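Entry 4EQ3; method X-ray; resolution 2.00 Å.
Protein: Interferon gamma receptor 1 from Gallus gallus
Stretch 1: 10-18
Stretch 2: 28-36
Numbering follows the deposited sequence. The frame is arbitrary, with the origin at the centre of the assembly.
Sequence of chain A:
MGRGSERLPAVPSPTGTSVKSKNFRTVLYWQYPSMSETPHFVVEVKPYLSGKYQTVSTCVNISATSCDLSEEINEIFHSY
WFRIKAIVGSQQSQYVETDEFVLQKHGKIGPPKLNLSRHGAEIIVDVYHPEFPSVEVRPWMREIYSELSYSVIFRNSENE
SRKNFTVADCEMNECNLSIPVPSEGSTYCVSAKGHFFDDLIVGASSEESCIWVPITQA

Stretch 1, residues 10-18: AVPSPTGTS
Stretch 2 28-36: LYWQYPSMS

Residues 10-18 and 28-36 of the chicken interferon gamma receptor 1 run antiparallel, their end-to-end directions 152° apart, and bury 568 Å² between them. Two hydrogen-bonded pairs fix the register. Thr15 N donates to Gln31 O (2.8 Å) and Gln31 N to Thr15 O (2.6 Å); further along, Ser18 N donates to Tyr29 O (2.7 Å) and Tyr29 N to Ser18 O (2.7 Å). The CA atoms of Thr15 and Gln31 are 5.0 Å apart, as are those of Ser18 and Tyr29. Two residues lie between the pairs on the first stretch but only Trp30 on the second, so the register shifts by one in a beta bulge.

Gly16 absorbs this shift with phi/psi of 57/42, a positive phi that favours glycine. Thr17 returns to -60/141 (chi1 67°, p), and CA-H...O contacts join Thr17 CA to Tyr29 O (3.2 Å) and Leu28 CA to Ser18 O (3.4 Å). The four paired residues are extended, Thr15 at -143/165, Ser18 at -153/126, Tyr29 at -126/151 and Gln31 at -128/157, and so is Trp30 (-151/176), which faces the bulge.

Thr15, Ser18, Tyr29 and Gln31 project from the same face of the sheet. Thr15 is t (chi1 -155°), which brings its CG2 to 3.7 Å from Gln31 CB. Gln31 (chi1 -71°, chi2 174°, chi3 -42°) sends OE1 to within 3.0 Å of where an ideal CB on Gly16 would lie. Tyr29 (chi1 -59°, chi2 -80°) sets its CD2 3.8 Å from Ser18 O, an oblique approach. Ser18 (t, 178°) makes no side-chain hydrogen bond across the stretches. Leu28 (chi1 168°, chi2 71°) starts sideways, but its end comes nearer.

Trp30 is p (chi1 55°, chi2 96°), placing its CD1 3.9 Å from Pro14 CB (C-gamma exo, -52/167), an oblique apolar contact. Ser13 (-89/157) points its CB away; its p rotamer (77°) lets Ser13 OG donate to Pro14 O at 3.1 Å.

Beyond the paired strands, Tyr32 becomes the main link. Its backbone is extended (-146/144) and its CB points sideways, but chi1 -157° (t) and chi2 73° carry the phenol along the loop, where Tyr32 OH donates to Pro12 O at 2.9 Å. Pro14 CA, Ser13 C and Pro12 O line the ring edge, with Pro14 CA 3.8 Å from Tyr32 CD1. Val11 (t, 162°) places CG1 3.6 Å from Tyr32 OH.

The CA-to-CB bond of Pro12 (-62/162, C-gamma endo) points toward the second stretch, and its ring joins an apolar cluster: Pro12 CG lies 3.9 Å from Pro33 CG, also C-gamma endo, and 3.4 Å from CE of selenomethionine Met35, whose m, m, t conformation brings that methyl to the proline, although poorly ordered.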

# COMPACT_ATOMS: atom_id res chain seq x y z
N ALA A 10 -31.88 -6.66 19.14
CA ALA A 10 -32.09 -5.24 19.34
C ALA A 10 -31.46 -4.48 18.20
O ALA A 10 -31.77 -4.74 17.07
CB ALA A 10 -31.50 -4.81 20.60
N VAL A 11 -30.56 -3.55 18.50
CA VAL A 11 -29.78 -2.85 17.49
C VAL A 11 -28.44 -3.53 17.44
O VAL A 11 -27.56 -3.25 18.20
CB VAL A 11 -29.59 -1.36 17.80
CG1 VAL A 11 -28.44 -0.76 17.00
CG2 VAL A 11 -30.87 -0.62 17.59
N PRO A 12 -28.35 -4.48 16.54
CA PRO A 12 -27.19 -5.33 16.40
C PRO A 12 -25.97 -4.52 16.07
O PRO A 12 -26.12 -3.41 15.66
CB PRO A 12 -27.60 -6.22 15.25
CG PRO A 12 -28.47 -5.42 14.46
CD PRO A 12 -29.26 -4.60 15.39
N SER A 13 -24.79 -5.09 16.27
CA SER A 13 -23.53 -4.41 16.01
C SER A 13 -23.12 -4.64 14.57
O SER A 13 -23.52 -5.61 13.95
CB SER A 13 -22.44 -4.94 16.94
OG SER A 13 -21.98 -6.20 16.50
N PRO A 14 -22.28 -3.74 14.03
CA PRO A 14 -21.77 -3.97 12.68
C PRO A 14 -21.14 -5.36 12.56
O PRO A 14 -20.89 -6.05 13.56
CB PRO A 14 -20.70 -2.88 12.54
CG PRO A 14 -21.13 -1.79 13.47
CD PRO A 14 -21.74 -2.51 14.64
N THR A 15 -20.89 -5.76 11.32
CA THR A 15 -20.41 -7.11 11.07
C THR A 15 -19.39 -7.12 9.93
O THR A 15 -19.26 -6.14 9.20
CB THR A 15 -21.59 -8.05 10.74
OG1 THR A 15 -21.23 -9.40 11.06
CG2 THR A 15 -21.97 -7.94 9.29
N GLY A 16 -18.66 -8.23 9.82
CA GLY A 16 -17.71 -8.43 8.75
C GLY A 16 -16.65 -7.35 8.67
O GLY A 16 -16.30 -6.90 7.57
N THR A 17 -16.12 -6.94 9.81
CA THR A 17 -15.11 -5.89 9.83
C THR A 17 -13.91 -6.34 9.03
O THR A 17 -13.52 -7.51 9.07
CB THR A 17 -14.68 -5.52 11.26
OG1 THR A 17 -13.98 -6.62 11.87
CG2 THR A 17 -15.89 -5.16 12.09
N SER A 18 -13.33 -5.41 8.29
CA SER A 18 -12.14 -5.71 7.51
C SER A 18 -11.30 -4.46 7.29
O SER A 18 -11.79 -3.43 6.79
CB SER A 18 -12.53 -6.31 6.17
OG SER A 18 -11.37 -6.55 5.39
N LEU A 28 -11.13 0.87 6.43
CA LEU A 28 -11.86 -0.06 7.26
C LEU A 28 -13.24 -0.26 6.67
O LEU A 28 -13.91 0.71 6.33
CB LEU A 28 -12.00 0.49 8.68
CG LEU A 28 -12.98 -0.23 9.60
CD1 LEU A 28 -12.46 -1.62 10.01
CD2 LEU A 28 -13.26 0.61 10.85
N TYR A 29 -13.66 -1.51 6.54
CA TYR A 29 -14.96 -1.81 5.98
C TYR A 29 -15.75 -2.69 6.94
O TYR A 29 -15.18 -3.47 7.68
CB TYR A 29 -14.81 -2.58 4.67
CG TYR A 29 -14.03 -1.86 3.60
CD1 TYR A 29 -14.62 -0.87 2.82
CD2 TYR A 29 -12.69 -2.17 3.36
CE1 TYR A 29 -13.91 -0.22 1.83
CE2 TYR A 29 -11.97 -1.51 2.35
CZ TYR A 29 -12.59 -0.54 1.60
OH TYR A 29 -11.91 0.12 0.61
N TRP A 30 -17.07 -2.57 6.88
CA TRP A 30 -17.96 -3.45 7.61
C TRP A 30 -19.28 -3.60 6.87
O TRP A 30 -19.53 -2.95 5.84
CB TRP A 30 -18.21 -2.92 9.02
CG TRP A 30 -18.73 -1.52 9.06
CD1 TRP A 30 -20.03 -1.13 9.16
CD2 TRP A 30 -17.95 -0.32 8.99
NE1 TRP A 30 -20.11 0.25 9.15
CE2 TRP A 30 -18.85 0.77 9.04
CE3 TRP A 30 -16.58 -0.05 8.88
CZ2 TRP A 30 -18.43 2.09 9.00
CZ3 TRP A 30 -16.16 1.27 8.84
CH2 TRP A 30 -17.08 2.32 8.89
N GLN A 31 -20.14 -4.46 7.40
CA GLN A 31 -21.44 -4.68 6.82
C GLN A 31 -22.51 -4.53 7.88
O GLN A 31 -22.23 -4.66 9.08
CB GLN A 31 -21.49 -6.07 6.18
CG GLN A 31 -20.64 -6.19 4.92
CD GLN A 31 -20.59 -7.59 4.37
OE1 GLN A 31 -20.45 -8.55 5.13
NE2 GLN A 31 -20.69 -7.72 3.05
N TYR A 32 -23.73 -4.25 7.44
CA TYR A 32 -24.82 -4.05 8.37
C TYR A 32 -26.14 -4.55 7.81
O TYR A 32 -26.38 -4.45 6.61
CB TYR A 32 -24.94 -2.57 8.74
CG TYR A 32 -25.63 -2.35 10.06
CD1 TYR A 32 -24.99 -2.65 11.25
CD2 TYR A 32 -26.93 -1.87 10.11
CE1 TYR A 32 -25.62 -2.46 12.47
CE2 TYR A 32 -27.57 -1.67 11.32
CZ TYR A 32 -26.90 -1.97 12.49
OH TYR A 32 -27.52 -1.79 13.70
N PRO A 33 -26.97 -5.10 8.69
CA PRO A 33 -28.29 -5.57 8.30
C PRO A 33 -29.23 -4.47 7.86
O PRO A 33 -29.05 -3.34 8.18
CB PRO A 33 -28.80 -6.26 9.55
CG PRO A 33 -28.05 -5.70 10.61
CD PRO A 33 -26.74 -5.37 10.10
N SER A 34 -30.20 -4.85 7.05
CA SER A 34 -31.20 -3.94 6.56
C SER A 34 -32.17 -3.50 7.67
O SER A 34 -32.71 -4.33 8.37
CB SER A 34 -31.93 -4.57 5.38
OG SER A 34 -32.75 -3.63 4.80
N MSE A 35 -32.36 -2.20 7.84
CA MSE A 35 -33.16 -1.69 8.93
C MSE A 35 -34.23 -0.84 8.31
O MSE A 35 -34.07 -0.41 7.22
CB MSE A 35 -32.35 -0.80 9.84
CG MSE A 35 -31.27 -1.43 10.57
SE MSE A 35 -31.83 -2.86 11.50
CE MSE A 35 -30.20 -3.55 12.17
N SER A 36 -35.32 -0.58 9.03
CA SER A 36 -36.38 0.24 8.47
C SER A 36 -35.78 1.54 8.01
O SER A 36 -35.89 1.93 6.85
CB SER A 36 -37.45 0.54 9.48
OG SER A 36 -37.52 -0.46 10.44